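Local coordinates for protein KP6 killer toxin subunit alpha (Ustilago maydis virus P6, PDB 4GVB) that kills sensitive fungal cells as one subunit of a secreted heterodimeric toxin, this subunit recognizing cellular receptors before the partner subunit acts, at residues G49-S54 and N59-H64. Numbering follows the deposited sequence.
Sequences GHCLFS and NQFYSH
Phe61 reaches out from the helix to Cys51 on the facing strand, a compact example of how one aromatic ring can join a helix to a sheet in a small disulfide-rich protein. CE1 of the ring lies 4.0 Å from Cys51 CB, with CZ of Phe61 close behind at 4.2 Å from the same carbon. The sulfur takes part as well: Cys51 SG sits 4.9 Å from the ring centroid and 38° off its normal, an oblique sulfur-aromatic contact. The ring gets there because chi1 of Phe61, -173°, sets CG anti to the backbone N, carrying CE1 and CZ up to Cys51 CB. Two residues along the strand, on the same side, Phe53 brings CZ to within 4.3 Å of Phe61 CB, so the base of the side chain is met as well as its far rim. All three residues are buried, and they meet through carbon and sulfur alone, without a hydrogen bond between the segments. Further out, Cys51 is tied to Cys35 by a disulfide, while Thr31, Cys16 and Met72 also touch Phe61. Near the centre of the subunit, helix 58-67 thus packs on strand 50-53 of a four-stranded antiparallel sheet, part of the buried core of this small alpha+beta, disulfide-linked subunit.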
# COMPACT_ATOMS: atom_id res chain seq x y z
N GLY A 49 11.84 5.69 -5.31
CA GLY A 49 10.57 5.03 -5.06
C GLY A 49 9.52 5.31 -6.12
O GLY A 49 8.36 5.51 -5.78
N HIS A 50 9.93 5.32 -7.39
CA HIS A 50 9.02 5.58 -8.52
C HIS A 50 8.92 4.36 -9.45
O HIS A 50 9.80 3.49 -9.43
CB HIS A 50 9.49 6.79 -9.34
CG HIS A 50 9.48 8.07 -8.57
ND1 HIS A 50 10.22 9.17 -8.96
CD2 HIS A 50 8.83 8.44 -7.44
CE1 HIS A 50 10.01 10.16 -8.10
NE2 HIS A 50 9.17 9.74 -7.17
N CYS A 51 7.85 4.31 -10.23
CA CYS A 51 7.63 3.21 -11.18
C CYS A 51 7.72 3.70 -12.61
O CYS A 51 6.96 4.56 -13.03
CB CYS A 51 6.28 2.52 -10.97
SG CYS A 51 6.10 0.92 -11.85
N LEU A 52 8.64 3.10 -13.36
CA LEU A 52 8.91 3.51 -14.73
C LEU A 52 8.45 2.46 -15.72
O LEU A 52 8.45 1.27 -15.42
CB LEU A 52 10.40 3.84 -14.90
CG LEU A 52 10.83 5.15 -14.23
CD1 LEU A 52 10.92 4.98 -12.73
CD2 LEU A 52 12.18 5.65 -14.77
N PHE A 53 8.00 2.91 -16.89
CA PHE A 53 7.67 2.01 -17.98
C PHE A 53 7.68 2.71 -19.35
O PHE A 53 7.53 3.95 -19.46
CB PHE A 53 6.33 1.26 -17.76
CG PHE A 53 5.30 2.05 -16.99
CD1 PHE A 53 4.56 3.05 -17.60
CD2 PHE A 53 5.06 1.77 -15.64
CE1 PHE A 53 3.61 3.78 -16.88
CE2 PHE A 53 4.11 2.49 -14.91
CZ PHE A 53 3.39 3.50 -15.53
N SER A 54 7.85 1.91 -20.39
CA SER A 54 7.86 2.42 -21.75
C SER A 54 6.45 2.35 -22.32
O SER A 54 5.90 3.34 -22.77
CB SER A 54 8.85 1.61 -22.62
OG SER A 54 8.79 2.03 -23.97
N ASN A 59 -2.80 3.74 -16.77
CA ASN A 59 -4.15 3.40 -16.33
C ASN A 59 -4.14 2.25 -15.34
O ASN A 59 -4.79 2.31 -14.29
CB ASN A 59 -5.03 3.03 -17.52
CG ASN A 59 -6.51 3.12 -17.19
OD1 ASN A 59 -6.96 4.06 -16.52
ND2 ASN A 59 -7.27 2.14 -17.65
N GLN A 60 -3.41 1.19 -15.69
CA GLN A 60 -3.24 0.05 -14.81
C GLN A 60 -2.64 0.48 -13.48
O GLN A 60 -3.17 0.16 -12.42
CB GLN A 60 -2.35 -1.02 -15.46
CG GLN A 60 -2.96 -1.71 -16.69
CD GLN A 60 -2.75 -0.94 -18.00
OE1 GLN A 60 -2.44 0.25 -18.00
NE2 GLN A 60 -2.94 -1.63 -19.12
N PHE A 61 -1.53 1.22 -13.53
CA PHE A 61 -0.88 1.64 -12.30
C PHE A 61 -1.84 2.48 -11.45
O PHE A 61 -1.88 2.36 -10.21
CB PHE A 61 0.41 2.40 -12.60
CG PHE A 61 1.20 2.72 -11.38
CD1 PHE A 61 1.88 1.72 -10.70
CD2 PHE A 61 1.25 4.02 -10.89
CE1 PHE A 61 2.60 2.00 -9.56
CE2 PHE A 61 1.97 4.30 -9.73
CZ PHE A 61 2.64 3.30 -9.08
N TYR A 62 -2.62 3.31 -12.13
CA TYR A 62 -3.60 4.14 -11.44
C TYR A 62 -4.58 3.31 -10.64
O TYR A 62 -5.00 3.70 -9.54
CB TYR A 62 -4.38 5.02 -12.41
CG TYR A 62 -5.49 5.78 -11.70
CD1 TYR A 62 -5.21 6.92 -10.95
CD2 TYR A 62 -6.81 5.35 -11.75
CE1 TYR A 62 -6.22 7.62 -10.30
CE2 TYR A 62 -7.82 6.03 -11.09
CZ TYR A 62 -7.52 7.16 -10.37
OH TYR A 62 -8.52 7.84 -9.72
N SER A 63 -4.99 2.18 -11.20
CA SER A 63 -5.98 1.34 -10.54
C SER A 63 -5.41 0.81 -9.24
O SER A 63 -6.14 0.62 -8.27
CB SER A 63 -6.44 0.19 -11.43
OG SER A 63 -5.53 -0.89 -11.36
N HIS A 64 -4.10 0.59 -9.22
CA HIS A 64 -3.45 0.14 -7.99
C HIS A 64 -3.42 1.26 -6.95
O HIS A 64 -3.88 1.07 -5.82
CB HIS A 64 -2.05 -0.43 -8.26
CG HIS A 64 -1.30 -0.76 -7.00
ND1 HIS A 64 -0.33 0.07 -6.47
CD2 HIS A 64 -1.39 -1.82 -6.17
CE1 HIS A 64 0.14 -0.46 -5.35
NE2 HIS A 64 -0.49 -1.61 -5.15